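Local coordinates for protein chitinase (Paenibacillus sp. FPU-7, PDB 5GZT) that probably catalyses the random endo-hydrolysis of N-acetyl-beta-D-glucosaminide (1->4)-beta-linkages in chitin and chitodextrins, at residues G369-E373 with A415-I419; L393-N397 with K439-Q443; P771-T777 with N828-N833; A794-I798 with G854-G860; M968-Y972 with H982-V986. All blocks are in the same frame, centred on the assembly; numbering follows the deposited sequence.

Contact 1. Residues G369-E373 with A415-I419; sequences GWEAE and AWGVI
At the C-terminal end of a strand in the first family 18 barrel, the type II beta turn G369-A372 carries W370 and E371 onto A415 on the short helix 414-417 and V418 just after it. The six-membered ring of W370 does the touching: CH2 lies 3.8 Å from A415 CB, and CZ2 is 4.0 Å from V418 CG2. V418 and the indole side chain cross at about a right angle. With V418 CG1 anti to the backbone N (chi1 171°), this methyl rests 3.8 Å from E371 CA and also stands above the rim of one indole face. Deeper in, I419 CG2 packs 3.6 Å from the backbone oxygen A372 O, while I419 also touches W408. The polar side is bridged by water. V418 O accepts from two waters; one of them donates to E371 OE2 at 2.7 Å and the other to E373 OE1 at 2.6 Å, linking both glutamates indirectly. W370 further leans on E409 and Y410 of the neighbouring strand-end loop. A tryptophan following the SxGG glycines, beside the DGIDLDWEY sequence that holds E409, is in keeping with the cleft rim of a family 18 TIM barrel.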
# COMPACT_ATOMS: atom_id res chain seq x y z
N GLY B 369 5.09 -17.49 2.64
CA GLY B 369 3.64 -17.57 2.71
C GLY B 369 3.26 -18.81 3.49
O GLY B 369 4.12 -19.54 3.99
N TRP B 370 1.95 -19.08 3.56
CA TRP B 370 1.45 -20.17 4.35
C TRP B 370 1.94 -21.44 3.74
O TRP B 370 1.94 -21.58 2.51
CB TRP B 370 -0.10 -20.17 4.36
CG TRP B 370 -0.65 -21.23 5.21
CD1 TRP B 370 -1.25 -22.39 4.79
CD2 TRP B 370 -0.66 -21.25 6.63
NE1 TRP B 370 -1.63 -23.14 5.88
CE2 TRP B 370 -1.29 -22.47 7.02
CE3 TRP B 370 -0.26 -20.35 7.62
CZ2 TRP B 370 -1.50 -22.80 8.34
CZ3 TRP B 370 -0.43 -20.70 8.93
CH2 TRP B 370 -1.03 -21.93 9.29
N GLU B 371 2.40 -22.35 4.58
CA GLU B 371 2.88 -23.65 4.14
C GLU B 371 4.14 -23.60 3.24
O GLU B 371 4.46 -24.58 2.57
CB GLU B 371 1.71 -24.39 3.42
CG GLU B 371 1.87 -25.89 3.30
CD GLU B 371 0.55 -26.68 3.45
OE1 GLU B 371 -0.52 -26.16 3.04
OE2 GLU B 371 0.61 -27.81 4.00
N ALA B 372 4.82 -22.46 3.17
CA ALA B 372 6.04 -22.34 2.39
C ALA B 372 7.19 -22.78 3.27
O ALA B 372 7.48 -22.16 4.32
CB ALA B 372 6.27 -20.93 1.93
N GLU B 373 7.83 -23.86 2.83
CA GLU B 373 8.98 -24.52 3.50
C GLU B 373 10.30 -23.87 3.12
O GLU B 373 10.38 -23.09 2.10
CB GLU B 373 9.05 -25.96 3.02
CG GLU B 373 7.76 -26.71 3.28
CD GLU B 373 7.77 -28.18 2.89
OE1 GLU B 373 7.10 -28.91 3.66
OE2 GLU B 373 8.39 -28.57 1.83
N ALA B 415 4.12 -22.51 12.80
CA ALA B 415 2.66 -22.58 12.76
C ALA B 415 2.20 -23.94 13.24
O ALA B 415 1.27 -24.50 12.69
CB ALA B 415 2.13 -22.30 11.36
N TRP B 416 2.92 -24.46 14.24
CA TRP B 416 2.68 -25.76 14.88
C TRP B 416 2.75 -26.98 13.98
O TRP B 416 1.80 -27.74 13.90
CB TRP B 416 1.36 -25.69 15.69
CG TRP B 416 1.28 -24.41 16.54
CD1 TRP B 416 0.44 -23.34 16.35
CD2 TRP B 416 2.11 -24.07 17.65
NE1 TRP B 416 0.69 -22.36 17.29
CE2 TRP B 416 1.70 -22.79 18.11
CE3 TRP B 416 3.17 -24.74 18.32
CZ2 TRP B 416 2.31 -22.15 19.21
CZ3 TRP B 416 3.78 -24.10 19.42
CH2 TRP B 416 3.35 -22.81 19.84
N GLY B 417 3.89 -27.21 13.32
CA GLY B 417 4.10 -28.39 12.47
C GLY B 417 3.82 -28.28 10.97
O GLY B 417 4.18 -29.18 10.20
N VAL B 418 3.25 -27.16 10.55
CA VAL B 418 2.95 -26.90 9.15
C VAL B 418 4.23 -26.80 8.34
O VAL B 418 4.30 -27.28 7.18
CB VAL B 418 2.11 -25.60 9.01
CG1 VAL B 418 1.96 -25.18 7.55
CG2 VAL B 418 0.76 -25.77 9.70
N ILE B 419 5.21 -26.12 8.94
CA ILE B 419 6.54 -26.06 8.41
C ILE B 419 7.53 -26.49 9.48
O ILE B 419 7.23 -26.55 10.66
CB ILE B 419 6.94 -24.67 7.88
CG1 ILE B 419 7.05 -23.66 9.04
CG2 ILE B 419 5.95 -24.22 6.82
CD1 ILE B 419 7.61 -22.31 8.69
O HOH W 1 2.50 -28.91 5.62
O HOH W 2 6.25 -29.32 6.03

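Contact 2. Residues L393-N397 with K439-Q443; sequences LDFMN and KLDAQ
L393 and M396 reach from helix 382-398 toward L440 of helix 425-447, and the methyl L440 CD2 is met by both. It sits 3.9 Å from L393 CG and 3.6 Å from M396 SD. The methionine starts out extended, CG anti to the backbone N (chi1 -170°), then bends at chi3, which brings CE also to 3.9 Å from L440 CD2. L393 lies at a slant to L440 and to K439: its CD1 contacts L440 CD2 at 4.0 Å, whereas CD2 faces K439 O at 3.6 Å and K439 CB. Q443 slides past L393 in the opposite direction; the side chains of Q443 and N397 come from opposite directions, their amide planes 35° apart. An alanine in place of L393 is likely to open a gap between L440, K439 and Q443, leaving the L440 methyl with M396 as its remaining mate. The K439 amine turns away to a salt bridge with E386, about two turns before L393 on helix 382-398. The segment axes approach to 12.1 Å with a crossing angle of -47°, so that mostly side chains fill the interval. Beneath these helices, L393 and M396 also rest on I404 of barrel strand 403-407, while M396 and L440 share Y451.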
# COMPACT_ATOMS: atom_id res chain seq x y z
N LEU B 393 18.38 -11.68 -4.01
CA LEU B 393 18.77 -10.54 -4.83
C LEU B 393 18.71 -10.84 -6.32
O LEU B 393 18.27 -10.00 -7.15
CB LEU B 393 20.12 -9.91 -4.38
CG LEU B 393 19.98 -8.81 -3.30
CD1 LEU B 393 19.75 -9.40 -1.90
CD2 LEU B 393 21.16 -7.84 -3.31
N ASP B 394 19.10 -12.04 -6.71
CA ASP B 394 18.95 -12.45 -8.14
C ASP B 394 17.52 -12.34 -8.66
O ASP B 394 17.28 -11.82 -9.80
CB ASP B 394 19.46 -13.90 -8.35
CG ASP B 394 20.99 -14.02 -8.21
OD1 ASP B 394 21.68 -13.04 -8.55
OD2 ASP B 394 21.49 -15.05 -7.70
N PHE B 395 16.59 -12.85 -7.82
CA PHE B 395 15.15 -12.79 -8.17
C PHE B 395 14.74 -11.37 -8.39
O PHE B 395 14.21 -11.02 -9.51
CB PHE B 395 14.32 -13.45 -7.09
CG PHE B 395 12.94 -13.83 -7.55
CD1 PHE B 395 11.95 -12.85 -7.73
CD2 PHE B 395 12.62 -15.16 -7.83
CE1 PHE B 395 10.68 -13.20 -8.18
CE2 PHE B 395 11.34 -15.50 -8.22
CZ PHE B 395 10.39 -14.51 -8.44
N MET B 396 15.06 -10.53 -7.38
CA MET B 396 14.73 -9.10 -7.39
C MET B 396 15.23 -8.43 -8.64
O MET B 396 14.48 -7.72 -9.37
CB MET B 396 15.27 -8.41 -6.12
CG MET B 396 14.80 -6.98 -5.91
SD MET B 396 15.65 -6.07 -4.60
CE MET B 396 16.94 -5.40 -5.65
N ASN B 397 16.53 -8.67 -8.90
CA ASN B 397 17.19 -8.13 -10.11
C ASN B 397 16.70 -8.71 -11.39
O ASN B 397 16.51 -7.95 -12.38
CB ASN B 397 18.71 -8.31 -10.03
CG ASN B 397 19.28 -7.51 -8.91
OD1 ASN B 397 20.06 -8.00 -8.07
ND2 ASN B 397 18.83 -6.28 -8.83
N LYS B 439 23.41 -6.70 1.86
CA LYS B 439 23.58 -6.92 0.44
C LYS B 439 22.85 -5.90 -0.41
O LYS B 439 23.30 -5.55 -1.54
CB LYS B 439 23.16 -8.33 0.08
CG LYS B 439 23.95 -9.41 0.81
CD LYS B 439 23.93 -10.68 -0.01
CE LYS B 439 24.73 -11.78 0.66
NZ LYS B 439 26.17 -11.70 0.29
N LEU B 440 21.70 -5.41 0.09
CA LEU B 440 20.87 -4.53 -0.72
C LEU B 440 21.54 -3.18 -0.70
O LEU B 440 21.63 -2.53 -1.72
CB LEU B 440 19.39 -4.44 -0.26
CG LEU B 440 18.50 -5.68 -0.52
CD1 LEU B 440 17.25 -5.69 0.36
CD2 LEU B 440 18.11 -5.70 -1.98
N ASP B 441 22.03 -2.79 0.46
CA ASP B 441 22.82 -1.53 0.57
C ASP B 441 24.06 -1.55 -0.33
O ASP B 441 24.32 -0.56 -1.05
CB ASP B 441 23.22 -1.28 2.03
CG ASP B 441 22.04 -0.88 2.90
OD1 ASP B 441 21.03 -0.36 2.35
OD2 ASP B 441 22.13 -1.07 4.12
N ALA B 442 24.77 -2.68 -0.30
CA ALA B 442 25.98 -2.88 -1.13
C ALA B 442 25.60 -2.59 -2.55
O ALA B 442 26.16 -1.70 -3.19
CB ALA B 442 26.48 -4.32 -0.99
N GLN B 443 24.55 -3.25 -3.02
CA GLN B 443 24.17 -3.09 -4.40
C GLN B 443 23.77 -1.67 -4.80
O GLN B 443 23.92 -1.24 -5.95
CB GLN B 443 23.05 -4.08 -4.71
CG GLN B 443 22.53 -3.95 -6.14
CD GLN B 443 21.63 -5.09 -6.53
OE1 GLN B 443 21.70 -6.19 -6.01
NE2 GLN B 443 20.73 -4.79 -7.44

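Contact 3. Residues P771-T777 with N828-N833; sequences PGWVDWT and NPDDAN
N833 and N828 reach with their amides into the backbone of the loop 771-777, and hydrogen bonds dominate the contact. N833 binds both ways: ND2 donates to V774 O at 3.0 Å, nearly in its own amide plane, and OD1 accepts from W776 N at 3.1 Å in the carbonyl plane. This double link fixes the rotation of the amide, whose ND2 also bonds to Y793 OH. N828 ND2 donates to G772 O at 3.0 Å from well above the carbonyl plane (64° out of it), a bent bond of 140°. The same nitrogen gives a straighter bond to D830 OD2, 3.1 Å away, while D830 OD1 is held by Y793. A leucine in place of N828 would probably leave G772 O without this donor and deprive D830 of the amide that steadies its carboxylate. Inside the loop, W776 NE1 donates to P771 O at 2.9 Å, close to the ring plane.

The loop follows strand 765-771 of the second TIM barrel, and P829 is the N-cap of helix 830-843; the contact thus ties a strand-end loop to the start of a helix.

Apolar packing is lighter: P829 CG lies 3.8 Å from D775 CA, and V774 CG1 sits over the centre of one W776 ring face.

One water donates to both D775 OD1 and N833 OD1 and accepts from T777 N; D775 OD2 is hydrogen-bonded to N778. A second water joins T777 OG1 to A832 O.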
# COMPACT_ATOMS: atom_id res chain seq x y z
N PRO B 771 -30.00 12.43 -42.16
CA PRO B 771 -29.11 13.29 -42.88
C PRO B 771 -29.83 13.90 -44.06
O PRO B 771 -30.49 13.20 -44.84
CB PRO B 771 -28.01 12.35 -43.31
CG PRO B 771 -28.58 11.02 -43.32
CD PRO B 771 -29.64 11.01 -42.26
N GLY B 772 -29.72 15.22 -44.18
CA GLY B 772 -30.36 15.95 -45.24
C GLY B 772 -29.67 15.87 -46.62
O GLY B 772 -30.22 16.34 -47.61
N TRP B 773 -28.45 15.33 -46.65
CA TRP B 773 -27.67 15.14 -47.85
C TRP B 773 -27.97 13.79 -48.47
O TRP B 773 -27.32 13.46 -49.43
CB TRP B 773 -26.17 15.28 -47.61
CG TRP B 773 -25.65 14.50 -46.32
CD1 TRP B 773 -25.20 13.19 -46.23
CD2 TRP B 773 -25.55 15.03 -45.00
NE1 TRP B 773 -24.85 12.90 -44.94
CE2 TRP B 773 -25.08 14.01 -44.16
CE3 TRP B 773 -25.86 16.27 -44.45
CZ2 TRP B 773 -24.88 14.20 -42.78
CZ3 TRP B 773 -25.68 16.44 -43.11
CH2 TRP B 773 -25.20 15.41 -42.28
N VAL B 774 -28.94 13.04 -47.94
CA VAL B 774 -29.58 11.91 -48.57
C VAL B 774 -30.89 12.41 -49.13
O VAL B 774 -31.64 13.07 -48.43
CB VAL B 774 -29.80 10.74 -47.57
CG1 VAL B 774 -30.70 9.68 -48.14
CG2 VAL B 774 -28.49 10.07 -47.15
N ASP B 775 -31.16 12.12 -50.40
CA ASP B 775 -32.43 12.41 -51.05
C ASP B 775 -33.39 11.30 -50.71
O ASP B 775 -33.47 10.28 -51.42
CB ASP B 775 -32.19 12.47 -52.56
CG ASP B 775 -33.40 12.91 -53.35
OD1 ASP B 775 -34.49 13.14 -52.84
OD2 ASP B 775 -33.21 13.06 -54.57
N TRP B 776 -34.14 11.49 -49.61
CA TRP B 776 -34.95 10.42 -49.06
C TRP B 776 -36.09 9.99 -49.98
O TRP B 776 -36.39 8.79 -50.07
CB TRP B 776 -35.50 10.73 -47.64
CG TRP B 776 -34.36 10.70 -46.66
CD1 TRP B 776 -33.56 11.74 -46.30
CD2 TRP B 776 -33.80 9.54 -46.11
NE1 TRP B 776 -32.51 11.27 -45.54
CE2 TRP B 776 -32.65 9.92 -45.40
CE3 TRP B 776 -34.12 8.17 -46.21
CZ2 TRP B 776 -31.88 9.02 -44.72
CZ3 TRP B 776 -33.35 7.28 -45.52
CH2 TRP B 776 -32.26 7.71 -44.76
N THR B 777 -36.74 10.94 -50.62
CA THR B 777 -37.79 10.65 -51.59
C THR B 777 -37.35 9.57 -52.61
O THR B 777 -38.11 8.67 -52.88
CB THR B 777 -38.28 11.91 -52.31
OG1 THR B 777 -38.67 12.87 -51.34
CG2 THR B 777 -39.51 11.65 -53.16
N ASN B 828 -28.42 20.38 -52.70
CA ASN B 828 -28.87 19.55 -51.59
C ASN B 828 -30.39 19.53 -51.53
O ASN B 828 -31.04 20.57 -51.60
CB ASN B 828 -28.29 20.04 -50.27
CG ASN B 828 -28.37 18.99 -49.23
OD1 ASN B 828 -27.60 18.03 -49.27
ND2 ASN B 828 -29.36 19.10 -48.38
N PRO B 829 -30.96 18.33 -51.47
CA PRO B 829 -32.38 18.14 -51.62
C PRO B 829 -33.24 18.46 -50.38
O PRO B 829 -34.07 17.68 -49.99
CB PRO B 829 -32.48 16.65 -51.98
CG PRO B 829 -31.36 16.03 -51.24
CD PRO B 829 -30.25 17.06 -51.31
N ASP B 830 -33.15 19.69 -49.88
CA ASP B 830 -33.79 20.08 -48.61
C ASP B 830 -35.25 20.17 -48.81
O ASP B 830 -36.00 19.52 -48.08
CB ASP B 830 -33.18 21.38 -48.06
CG ASP B 830 -31.79 21.19 -47.57
OD1 ASP B 830 -31.59 20.41 -46.56
OD2 ASP B 830 -30.86 21.78 -48.17
N ASP B 831 -35.70 20.88 -49.86
CA ASP B 831 -37.15 20.96 -50.05
C ASP B 831 -37.81 19.60 -50.24
O ASP B 831 -38.90 19.38 -49.73
CB ASP B 831 -37.52 21.81 -51.28
CG ASP B 831 -37.41 23.30 -51.04
OD1 ASP B 831 -37.46 23.81 -49.88
OD2 ASP B 831 -37.33 24.01 -52.04
N ALA B 832 -37.23 18.73 -51.07
CA ALA B 832 -37.78 17.36 -51.24
C ALA B 832 -37.78 16.61 -49.89
O ALA B 832 -38.74 15.96 -49.55
CB ALA B 832 -37.00 16.56 -52.27
N ASN B 833 -36.69 16.71 -49.16
CA ASN B 833 -36.66 16.10 -47.78
C ASN B 833 -37.71 16.66 -46.86
O ASN B 833 -38.28 15.89 -46.09
CB ASN B 833 -35.31 16.21 -47.16
CG ASN B 833 -34.35 15.26 -47.76
OD1 ASN B 833 -34.77 14.21 -48.27
ND2 ASN B 833 -33.05 15.55 -47.62
O HOH W 3 -36.01 13.88 -50.78
O HOH W 4 -40.24 14.69 -51.42

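Contact 4. Residues A794-I798 with G854-G860; sequences AFARI and GGWAAEG. With FMT (formic acid), chain I.
F795 and R797 of strand 790-799 close tightly on the glycine pair G854 and G855. G854 O stands over one face of the F795 ring, 3.2 Å from CG, and G855 CA makes a CH-pi contact with that face, 3.9 Å from the ring centroid; A794 CB covers the opposite face. G855 opens the type II beta turn G855-A858; a CB on it would collide with F795 CZ, and its backbone angles also require glycine. R797 grips G854 O side-on, NE and NH2 each donating at 2.9 Å from the same face of the carbonyl plane. Bent at chi2 (-79°), the arginine lays one guanidinium face against A858 CB, 3.5 Å from NE. G854 N in turn donates to A796 O at 3.0 Å, continuing the parallel strand pairing. The charge has further partners, a salt bridge to D809 and a cation-pi contact with W812. I798 packs closely too, CB 3.5 Å from E859 O and CD1 4.0 Å from G860 C.

Toward the solvent the fit slackens. Two waters span from R797 NH1 and NH2 to W856 O, and a third joins I798 N to E859 O. The backbone N of G860 donates to a formic acid molecule, probably from the crystallisation liquor, which D863 N also binds.

The cis peptide before F795, and the SxGG glycines followed by W856, which leans on E895, are hallmarks of the family 18 TIM barrel at its cleft end.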
# COMPACT_ATOMS: atom_id res chain seq x y z
N ALA B 794 -30.52 16.86 -39.97
CA ALA B 794 -29.18 17.41 -40.05
C ALA B 794 -28.93 17.93 -41.50
O ALA B 794 -29.09 17.16 -42.41
CB ALA B 794 -28.23 16.28 -39.77
N PHE B 795 -28.68 19.21 -41.76
CA PHE B 795 -28.68 20.27 -40.77
C PHE B 795 -29.17 21.53 -41.46
O PHE B 795 -29.18 21.60 -42.69
CB PHE B 795 -27.33 20.57 -40.24
CG PHE B 795 -26.66 19.49 -39.44
CD1 PHE B 795 -26.91 19.38 -38.09
CD2 PHE B 795 -25.58 18.75 -39.99
CE1 PHE B 795 -26.25 18.41 -37.31
CE2 PHE B 795 -24.91 17.82 -39.22
CZ PHE B 795 -25.24 17.63 -37.86
N ALA B 796 -29.59 22.52 -40.65
CA ALA B 796 -29.61 23.92 -41.06
C ALA B 796 -28.31 24.58 -40.60
O ALA B 796 -27.61 24.04 -39.75
CB ALA B 796 -30.81 24.62 -40.48
N ARG B 797 -27.96 25.69 -41.17
CA ARG B 797 -26.67 26.35 -40.90
C ARG B 797 -26.92 27.78 -40.66
O ARG B 797 -28.09 28.24 -40.76
CB ARG B 797 -25.70 26.17 -42.09
CG ARG B 797 -25.31 24.69 -42.30
CD ARG B 797 -24.26 24.42 -41.27
NE ARG B 797 -24.12 23.04 -40.87
CZ ARG B 797 -23.17 22.19 -41.26
NH1 ARG B 797 -22.33 22.45 -42.26
NH2 ARG B 797 -23.11 21.02 -40.67
N ILE B 798 -25.89 28.48 -40.26
CA ILE B 798 -26.02 29.87 -39.92
C ILE B 798 -25.17 30.66 -40.92
O ILE B 798 -23.94 30.45 -41.04
CB ILE B 798 -25.54 30.12 -38.53
CG1 ILE B 798 -26.33 29.32 -37.48
CG2 ILE B 798 -25.59 31.62 -38.15
CD1 ILE B 798 -25.70 29.37 -36.05
N GLY B 854 -26.61 23.52 -36.97
CA GLY B 854 -25.20 23.43 -36.70
C GLY B 854 -24.57 22.19 -37.21
O GLY B 854 -24.78 21.81 -38.38
N GLY B 855 -23.87 21.50 -36.30
CA GLY B 855 -23.13 20.29 -36.63
C GLY B 855 -21.67 20.61 -36.82
O GLY B 855 -21.19 21.74 -36.54
N TRP B 856 -20.96 19.62 -37.31
CA TRP B 856 -19.48 19.62 -37.37
C TRP B 856 -19.02 20.73 -38.31
O TRP B 856 -19.55 20.86 -39.40
CB TRP B 856 -18.95 18.28 -37.89
CG TRP B 856 -17.46 18.34 -38.06
CD1 TRP B 856 -16.76 18.53 -39.26
CD2 TRP B 856 -16.49 18.40 -37.02
NE1 TRP B 856 -15.44 18.68 -38.99
CE2 TRP B 856 -15.23 18.58 -37.64
CE3 TRP B 856 -16.56 18.29 -35.63
CZ2 TRP B 856 -14.03 18.63 -36.91
CZ3 TRP B 856 -15.41 18.35 -34.89
CH2 TRP B 856 -14.12 18.51 -35.53
N ALA B 857 -18.10 21.56 -37.85
CA ALA B 857 -17.56 22.73 -38.62
C ALA B 857 -18.56 23.79 -38.90
O ALA B 857 -18.28 24.65 -39.70
CB ALA B 857 -16.89 22.28 -39.93
N ALA B 858 -19.74 23.79 -38.26
CA ALA B 858 -20.78 24.73 -38.63
C ALA B 858 -20.46 25.99 -37.87
O ALA B 858 -20.29 26.01 -36.61
CB ALA B 858 -22.15 24.22 -38.28
N GLU B 859 -20.38 27.07 -38.64
CA GLU B 859 -20.01 28.43 -38.11
C GLU B 859 -21.18 29.27 -37.67
O GLU B 859 -22.31 28.97 -37.96
CB GLU B 859 -19.15 29.17 -39.16
CG GLU B 859 -17.95 28.27 -39.55
CD GLU B 859 -16.82 28.88 -40.40
OE1 GLU B 859 -16.92 28.57 -41.66
OE2 GLU B 859 -15.85 29.57 -39.79
N GLY B 860 -20.89 30.34 -36.96
CA GLY B 860 -21.88 31.33 -36.62
C GLY B 860 -22.36 31.41 -35.19
O GLY B 860 -22.89 32.45 -34.79
C FMT I . -18.67 32.54 -36.11
O1 FMT I . -18.22 31.43 -36.55
O2 FMT I . -19.23 32.76 -34.87
O HOH W 5 -19.87 21.45 -41.93
O HOH W 6 -21.28 18.80 -40.66
O HOH W 7 -23.54 27.26 -39.48

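Contact 5. Residues M968-Y972 with H982-V986; sequences MTYDY and HQASV
Y972 and D971 hold Q983 by two neighbouring backbone amides. Y972 N donates to Q983 O at 2.8 Å, in the carbonyl plane and on a lone pair. D971 N uses the side chain instead, bonding to Q983 OE1 at 2.9 Å, again in the plane of the acceptor. To come back on this amide the glutamine places CG between its backbone N and carbonyl carbon (chi1 69°) and bends at chi2, so the carboxamide lies beside the D971 carboxylate with the planes only 14° apart. The Y972 ring turns its edge to H982 O and S985 O, while Y970 CA lies over the centre of one face. Y970 CB meets A984 CB at 3.9 Å, and Y970 CA makes a CA-H...O contact with Q983 O at 3.3 Å. A water lies 2.7 Å from Y972 OH and close to T969 O.

Second-shell groups set these pieces: D971 OD1 is bound by R1024 and Y1022, Q983 N donates to T1089, H982 NE2 bonds to D1069, and F996 meets the Y972 ring. Y970 packs on M1112 and W1114 of strand 1110-1114. The sequence MTYD leaving barrel strand 964-967 is the MxYD signature of family 18 chitinases, which in relatives lines the substrate cleft.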
# COMPACT_ATOMS: atom_id res chain seq x y z
N MET B 968 -23.53 12.70 -27.15
CA MET B 968 -22.77 11.97 -28.17
C MET B 968 -21.80 11.01 -27.46
O MET B 968 -20.60 11.26 -27.37
CB MET B 968 -22.06 13.01 -29.12
CG MET B 968 -23.13 13.74 -29.98
SD MET B 968 -22.35 14.93 -31.13
CE MET B 968 -21.77 16.23 -30.10
N THR B 969 -22.36 9.90 -26.98
CA THR B 969 -21.65 8.88 -26.19
C THR B 969 -21.00 7.93 -27.23
O THR B 969 -21.41 6.75 -27.43
CB THR B 969 -22.65 8.18 -25.25
OG1 THR B 969 -23.82 7.83 -26.01
CG2 THR B 969 -23.01 9.09 -24.07
N TYR B 970 -20.06 8.52 -27.98
CA TYR B 970 -19.36 7.85 -29.09
C TYR B 970 -18.18 8.71 -29.54
O TYR B 970 -17.93 9.73 -28.92
CB TYR B 970 -20.30 7.38 -30.17
CG TYR B 970 -21.24 8.42 -30.74
CD1 TYR B 970 -20.75 9.52 -31.48
CD2 TYR B 970 -22.59 8.30 -30.59
CE1 TYR B 970 -21.63 10.46 -32.05
CE2 TYR B 970 -23.46 9.24 -31.12
CZ TYR B 970 -22.98 10.30 -31.83
OH TYR B 970 -23.90 11.13 -32.31
N ASP B 971 -17.38 8.27 -30.51
CA ASP B 971 -16.14 8.96 -30.89
C ASP B 971 -15.18 9.18 -29.77
O ASP B 971 -14.40 10.15 -29.80
CB ASP B 971 -16.41 10.35 -31.49
CG ASP B 971 -17.28 10.32 -32.72
OD1 ASP B 971 -17.21 9.38 -33.52
OD2 ASP B 971 -18.09 11.29 -32.91
N TYR B 972 -15.19 8.30 -28.77
CA TYR B 972 -14.28 8.44 -27.65
C TYR B 972 -12.77 8.27 -28.00
O TYR B 972 -11.90 8.82 -27.33
CB TYR B 972 -14.61 7.41 -26.57
CG TYR B 972 -16.03 7.42 -25.99
CD1 TYR B 972 -16.69 8.59 -25.68
CD2 TYR B 972 -16.62 6.22 -25.58
CE1 TYR B 972 -17.96 8.56 -25.15
CE2 TYR B 972 -17.86 6.17 -25.02
CZ TYR B 972 -18.52 7.38 -24.77
OH TYR B 972 -19.76 7.34 -24.22
N HIS B 982 -12.32 1.27 -27.02
CA HIS B 982 -13.70 1.26 -27.48
C HIS B 982 -14.13 2.73 -27.71
O HIS B 982 -13.93 3.60 -26.80
CB HIS B 982 -14.57 0.68 -26.43
CG HIS B 982 -14.26 -0.75 -26.11
ND1 HIS B 982 -14.40 -1.77 -27.02
CD2 HIS B 982 -13.89 -1.34 -24.93
CE1 HIS B 982 -14.08 -2.92 -26.45
NE2 HIS B 982 -13.81 -2.69 -25.18
N GLN B 983 -14.60 2.98 -28.92
CA GLN B 983 -15.05 4.35 -29.33
C GLN B 983 -16.44 4.73 -28.82
O GLN B 983 -16.74 5.92 -28.75
CB GLN B 983 -14.98 4.55 -30.84
CG GLN B 983 -15.98 3.76 -31.70
CD GLN B 983 -17.03 4.61 -32.45
OE1 GLN B 983 -17.28 5.83 -32.12
NE2 GLN B 983 -17.68 3.96 -33.40
N ALA B 984 -17.24 3.74 -28.43
CA ALA B 984 -18.63 3.92 -28.10
C ALA B 984 -19.16 3.03 -26.96
O ALA B 984 -20.37 2.81 -26.84
CB ALA B 984 -19.45 3.66 -29.33
N SER B 985 -18.27 2.55 -26.09
CA SER B 985 -18.71 1.51 -25.14
C SER B 985 -19.71 2.02 -24.12
O SER B 985 -19.51 3.11 -23.53
CB SER B 985 -17.52 0.93 -24.39
OG SER B 985 -16.79 1.92 -23.72
N VAL B 986 -20.74 1.23 -23.85
CA VAL B 986 -21.73 1.58 -22.86
C VAL B 986 -21.22 1.57 -21.41
O VAL B 986 -21.53 2.55 -20.69
CB VAL B 986 -23.04 0.85 -23.07
CG1 VAL B 986 -22.86 -0.62 -23.37
CG2 VAL B 986 -24.00 1.08 -21.91
O HOH W 8 -21.14 5.17 -25.16

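Contacts 1 and 2 belong to the first family 18 barrel, contacts 3, 4 and 5 to the second. Contacts 1 and 4 use the equivalent GGW turn of each barrel: in the first it meets a short helix and the residues after it through apolar groups and water, in the second a strand through an arginine and a phenylalanine face. Contact 2 is helix against helix, aliphatic and thioether groups with an amide pair at one side. Contacts 3 and 4 touch directly, G772 N lying 2.7 Å from A794 O. Contacts 4 and 5 are the buried ones, whereas contacts 1, 2 and 3 are partly buried; side-chain amides meeting the main chain mark contact 3, and contact 5 adds a backbone-to-backbone bond.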